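Local coordinates for Acarbose/maltose binding protein GacH (Streptomyces glaucescens, PDB 3K01), which binds acarbose as the solute receptor of an ABC transporter and, as its family suggests, probably also maltose, at residues A[135-141]-A[295-301]; A[160-166]-A[284-288]. All blocks are in the same frame, centred on the assembly; numbering follows the deposited sequence. Where two conformers were deposited one is given.

Contact 1: A[135-141]-A[295-301]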
loop_
_atom_site.group_PDB
_atom_site.type_symbol
_atom_site.label_atom_id
_atom_site.label_comp_id
_atom_site.label_asym_id
_atom_site.label_seq_id
_atom_site.Cartn_x
_atom_site.Cartn_y
_atom_site.Cartn_z
ATOM N N ALA A 135 15.225 1.886 7.099
ATOM C CA ALA A 135 14.611 0.580 6.865
ATOM C C ALA A 135 15.209 -0.032 5.629
ATOM O O ALA A 135 15.921 0.637 4.881
ATOM C CB ALA A 135 13.062 0.704 6.714
ATOM N N VAL A 136 14.871 -1.298 5.410
ATOM C CA VAL A 136 15.090 -1.973 4.128
ATOM C C VAL A 136 13.722 -2.495 3.630
ATOM O O VAL A 136 12.876 -2.888 4.425
ATOM C CB VAL A 136 16.109 -3.139 4.205
ATOM C CG1 VAL A 136 17.500 -2.580 4.519
ATOM C CG2 VAL A 136 15.705 -4.180 5.258
ATOM N N PRO A 137 13.511 -2.505 2.311
ATOM C CA PRO A 137 12.185 -2.920 1.800
ATOM C C PRO A 137 11.955 -4.406 1.891
ATOM O O PRO A 137 12.887 -5.215 1.771
ATOM C CB PRO A 137 12.231 -2.489 0.324
ATOM C CG PRO A 137 13.366 -1.482 0.240
ATOM C CD PRO A 137 14.374 -2.056 1.213
ATOM N N GLN A 138 10.693 -4.780 2.054
ATOM C CA GLN A 138 10.316 -6.190 2.148
ATOM C C GLN A 138 9.250 -6.557 1.101
ATOM O O GLN A 138 9.537 -7.337 0.184
ATOM C CB GLN A 138 9.855 -6.537 3.548
ATOM C CG GLN A 138 9.648 -8.021 3.749
ATOM C CD GLN A 138 8.882 -8.309 4.994
ATOM O OE1 GLN A 138 7.822 -7.716 5.213
ATOM N NE2 GLN A 138 9.406 -9.205 5.863
ATOM N N VAL A 139 8.045 -5.982 1.205
ATOM C CA VAL A 139 6.998 -6.264 0.209
ATOM C C VAL A 139 6.291 -4.964 -0.155
ATOM O O VAL A 139 6.296 -3.985 0.611
ATOM C CB VAL A 139 5.954 -7.297 0.716
ATOM C CG1 VAL A 139 6.580 -8.682 0.940
ATOM C CG2 VAL A 139 5.300 -6.828 1.960
ATOM N N ILE A 140 5.677 -4.953 -1.332
ATOM C CA ILE A 140 4.919 -3.784 -1.819
ATOM C C ILE A 140 3.508 -4.199 -2.199
ATOM O O ILE A 140 3.278 -5.341 -2.578
ATOM C CB ILE A 140 5.648 -3.138 -3.048
ATOM C CG1 ILE A 140 4.974 -1.831 -3.540
ATOM C CG2 ILE A 140 5.830 -4.143 -4.195
ATOM C CD1 ILE A 140 5.931 -0.928 -4.309
ATOM N N ASP A 141 2.570 -3.265 -2.083
ATOM C CA ASP A 141 1.284 -3.486 -2.720
ATOM C C ASP A 141 0.698 -2.135 -3.135
ATOM O O ASP A 141 1.316 -1.071 -2.955
ATOM C CB ASP A 141 0.352 -4.317 -1.824
ATOM C CG ASP A 141 0.078 -3.668 -0.501
ATOM O OD1 ASP A 141 0.038 -2.424 -0.426
ATOM O OD2 ASP A 141 -0.104 -4.405 0.499
ATOM N N GLN A 295 0.744 3.706 -2.588
ATOM C CA GLN A 295 1.723 2.662 -2.270
ATOM C C GLN A 295 1.532 2.130 -0.876
ATOM O O GLN A 295 1.457 2.902 0.081
ATOM C CB GLN A 295 3.100 3.303 -2.308
ATOM C CG GLN A 295 4.245 2.357 -1.974
ATOM C CD GLN A 295 5.565 3.071 -1.901
ATOM O OE1 GLN A 295 5.678 4.220 -2.293
ATOM N NE2 GLN A 295 6.594 2.363 -1.437
ATOM N N GLY A 296 1.467 0.806 -0.748
ATOM C CA GLY A 296 1.488 0.155 0.546
ATOM C C GLY A 296 2.640 -0.838 0.621
ATOM O O GLY A 296 3.503 -0.906 -0.259
ATOM N N GLY A 297 2.630 -1.601 1.698
ATOM C CA GLY A 297 3.632 -2.649 1.883
ATOM C C GLY A 297 4.338 -2.524 3.215
ATOM O O GLY A 297 3.943 -1.760 4.109
ATOM N N TRP A 298 5.419 -3.288 3.327
ATOM C CA TRP A 298 6.153 -3.448 4.582
ATOM C C TRP A 298 7.630 -3.386 4.308
ATOM O O TRP A 298 8.103 -3.865 3.287
ATOM C CB TRP A 298 5.840 -4.808 5.242
ATOM C CG TRP A 298 4.403 -4.925 5.703
ATOM C CD1 TRP A 298 3.340 -5.368 4.973
ATOM C CD2 TRP A 298 3.881 -4.504 6.962
ATOM N NE1 TRP A 298 2.194 -5.280 5.725
ATOM C CE2 TRP A 298 2.495 -4.757 6.951
ATOM C CE3 TRP A 298 4.465 -3.973 8.127
ATOM C CZ2 TRP A 298 1.672 -4.476 8.049
ATOM C CZ3 TRP A 298 3.655 -3.688 9.216
ATOM C CH2 TRP A 298 2.264 -3.933 9.164
ATOM N N ASN A 299 8.328 -2.836 5.297
ATOM C CA ASN A 299 9.772 -2.736 5.369
ATOM C C ASN A 299 10.214 -3.401 6.665
ATOM O O ASN A 299 9.402 -3.812 7.496
ATOM C CB ASN A 299 10.161 -1.249 5.331
ATOM C CG ASN A 299 9.796 -0.590 4.014
ATOM O OD1 ASN A 299 9.740 -1.236 2.980
ATOM N ND2 ASN A 299 9.563 0.713 4.048
ATOM N N LEU A 300 11.529 -3.441 6.855
ATOM C CA LEU A 300 12.130 -3.910 8.112
ATOM C C LEU A 300 13.054 -2.846 8.652
ATOM O O LEU A 300 13.877 -2.300 7.914
ATOM C CB LEU A 300 12.940 -5.176 7.882
ATOM C CG LEU A 300 12.113 -6.301 7.268
ATOM C CD1 LEU A 300 12.910 -7.034 6.189
ATOM C CD2 LEU A 300 11.572 -7.196 8.353
ATOM N N SER A 301 12.889 -2.546 9.936
ATOM C CA SER A 301 13.679 -1.516 10.598
ATOM C C SER A 301 14.331 -2.065 11.848
ATOM O O SER A 301 13.894 -3.075 12.407
ATOM C CB SER A 301 12.775 -0.347 10.965
ATOM O OG SER A 301 12.232 0.221 9.792
#
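With chi1 -65°, Val139 puts CG2 between its backbone N and carbonyl carbon, and chi1 -66° turns the Trp298 indole anti to its carbonyl carbon; both side chains leave the same face of an antiparallel strand pair broken by a classic beta bulge. The valine methyl CG2 thus meets the indole in its plane, at the edge, 3.9 Å from Trp298 CD1. At the bulge Gln138 and Val139 together face Trp298, whose O takes two N-H groups: a good bond from Val139 N (3.0 Å) and a weak, bent one from Gln138 N. The Gln138 chain runs extended beside Trp298, its OE1 3.5 Å from Trp298 CB and its amide plane turned 64° from the ring. Outside the pair, Arg89 donates to that OE1 and also makes a cation-pi contact with the indole, so one arginine serves both side chains. Two-bond pairs frame the bulge, Val136 with Leu300 and Asp141 with Gly296, the latter with both N-H groups above the carbonyl planes. Helix 309-320 lies against Val136 and Leu300 in the buried interior of this solute-binding fold. Gly297, paired with Ile140, brings its CA to 3.2 Å from Val139 O, a CA-H...O contact.

Contact 2: A[160-166]-A[284-288]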
loop_
_atom_site.group_PDB
_atom_site.type_symbol
_atom_site.label_atom_id
_atom_site.label_comp_id
_atom_site.label_asym_id
_atom_site.label_seq_id
_atom_site.Cartn_x
_atom_site.Cartn_y
_atom_site.Cartn_z
ATOM N N PRO A 160 -11.035 -0.062 -19.320
ATOM C CA PRO A 160 -10.724 1.365 -19.480
ATOM C C PRO A 160 -9.386 1.778 -18.891
ATOM O O PRO A 160 -9.013 1.349 -17.795
ATOM C CB PRO A 160 -11.869 2.075 -18.760
ATOM C CG PRO A 160 -12.380 1.065 -17.745
ATOM C CD PRO A 160 -12.170 -0.290 -18.401
ATOM N N GLY A 161 -8.706 2.669 -19.605
ATOM C CA GLY A 161 -7.402 3.150 -19.186
ATOM C C GLY A 161 -7.450 4.534 -18.559
ATOM O O GLY A 161 -6.432 5.021 -18.072
ATOM N N SER A 162 -8.612 5.176 -18.579
ATOM C CA SER A 162 -8.796 6.519 -18.037
ATOM C C SER A 162 -10.226 6.671 -17.532
ATOM O O SER A 162 -11.108 5.881 -17.876
ATOM C CB SER A 162 -8.516 7.581 -19.101
ATOM O OG SER A 162 -9.590 7.581 -20.037
ATOM N N VAL A 163 -10.452 7.696 -16.737
ATOM C CA VAL A 163 -11.793 7.990 -16.291
ATOM C C VAL A 163 -12.740 8.272 -17.467
ATOM O O VAL A 163 -13.883 7.784 -17.453
ATOM C CB VAL A 163 -11.779 9.150 -15.278
ATOM C CG1 VAL A 163 -13.191 9.678 -15.025
ATOM C CG2 VAL A 163 -11.119 8.711 -13.973
ATOM N N ALA A 164 -12.301 9.021 -18.472
ATOM C CA ALA A 164 -13.167 9.253 -19.619
ATOM C C ALA A 164 -13.573 7.941 -20.273
ATOM O O ALA A 164 -14.751 7.740 -20.616
ATOM C CB ALA A 164 -12.490 10.172 -20.627
ATOM N N GLU A 165 -12.613 7.046 -20.462
ATOM C CA GLU A 165 -12.926 5.744 -21.045
ATOM C C GLU A 165 -13.809 4.923 -20.131
ATOM O O GLU A 165 -14.677 4.183 -20.616
ATOM C CB GLU A 165 -11.650 4.977 -21.383
ATOM C CG GLU A 165 -10.849 5.697 -22.457
ATOM C CD GLU A 165 -9.451 5.211 -22.635
ATOM O OE1 GLU A 165 -9.025 4.221 -21.999
ATOM O OE2 GLU A 165 -8.752 5.862 -23.446
ATOM N N LEU A 166 -13.598 5.034 -18.825
ATOM C CA LEU A 166 -14.411 4.273 -17.879
ATOM C C LEU A 166 -15.856 4.710 -17.943
ATOM O O LEU A 166 -16.749 3.870 -17.859
ATOM C CB LEU A 166 -13.837 4.387 -16.461
ATOM C CG LEU A 166 -14.547 3.535 -15.389
ATOM C CD1 LEU A 166 -13.517 3.016 -14.395
ATOM C CD2 LEU A 166 -15.659 4.300 -14.670
ATOM N N VAL A 284 -5.028 1.126 -11.964
ATOM C CA VAL A 284 -6.104 2.104 -11.845
ATOM C C VAL A 284 -6.126 3.016 -13.080
ATOM O O VAL A 284 -5.091 3.304 -13.694
ATOM C CB VAL A 284 -6.009 2.946 -10.556
ATOM C CG1 VAL A 284 -6.092 2.054 -9.326
ATOM C CG2 VAL A 284 -4.761 3.819 -10.535
ATOM N N PRO A 285 -7.309 3.507 -13.451
ATOM C CA PRO A 285 -7.353 4.380 -14.623
ATOM C C PRO A 285 -6.657 5.724 -14.420
ATOM O O PRO A 285 -6.643 6.270 -13.311
ATOM C CB PRO A 285 -8.865 4.595 -14.880
ATOM C CG PRO A 285 -9.493 4.313 -13.585
ATOM C CD PRO A 285 -8.652 3.264 -12.897
ATOM N N ALA A 286 -6.109 6.254 -15.502
ATOM C CA ALA A 286 -5.634 7.634 -15.556
ATOM C C ALA A 286 -6.777 8.613 -15.340
ATOM O O ALA A 286 -7.956 8.274 -15.532
ATOM C CB ALA A 286 -4.985 7.901 -16.904
ATOM N N GLY A 287 -6.431 9.829 -14.951
ATOM C CA GLY A 287 -7.362 10.943 -14.980
ATOM C C GLY A 287 -6.929 11.882 -16.089
ATOM O O GLY A 287 -6.304 11.473 -17.072
ATOM N N SER A 288 -7.246 13.155 -15.919
ATOM C CA SER A 288 -6.999 14.122 -16.987
ATOM C C SER A 288 -5.531 14.479 -17.133
ATOM O O SER A 288 -5.131 15.011 -18.177
ATOM C CB SER A 288 -7.816 15.396 -16.757
ATOM O OG SER A 288 -7.243 16.196 -15.757
#
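The peptide plane joining Ser162 to Val163 carries Pro285 on one face, with the proline CB almost straight above Ser162 C at 3.6 Å; at the edge, the Val163 N-H points to Ala286 O, which is tilted to the Pro285 side. This is the start of helix 163-177, with Ser162 as its N-cap, held to the loop that follows strand 279-283 through a single backbone bridge between Ser162 and Ala286. Two hydrogen bonds make the bridge, and they approach their carbonyls differently. Ala286 N reaches Gly161 O at 2.9 Å from above the carbonyl plane, 36° out of it, whereas Val163 N meets Ala286 O at 2.8 Å nearly along the C=O axis. The loop thus supplies an acceptor to an N-H in the first turn of the helix, where no preceding turn can do so. Within the turn, Ser162 OG lies between its own backbone N and carbonyl carbon (chi1 73°), where it accepts a capping bond from Glu165 N at 3.1 Å. The Glu165 carboxylate folds back in turn, and OE1 takes Gly161 N nearly along its C-O direction. Leu166 CD1 approaches Pro285 CG loosely, at 4.3 Å, while Leu166 also packs on Leu228 of helix 216-230 and on Met256 of strand 254-259. Beside the bridge, Val163 CG2 stands 3.6 Å from Ala286 O, the same oxygen that its backbone N-H engages.

Contact 2 is nested within the chain loop closed by contact 1: residues 135-141 come first, then 160-166, 284-288 and finally 295-301. The centres lie 28 Å apart and the nearest atoms about 10 Å, without touching. Strand 132-148 connects the two sites through its pairing with strand 279-283, which runs directly into the loop of contact 2; that loop leads on into strand 293-302 of contact 1. Strand 132-148 also pairs with 254-259, and strand 293-302 with 87-91. Such chain crossings are consistent with the two-lobed solute-binding fold. The centre of contact 1 lies about 9 Å from the centre of the chain and that of contact 2 about 21 Å, towards the outside.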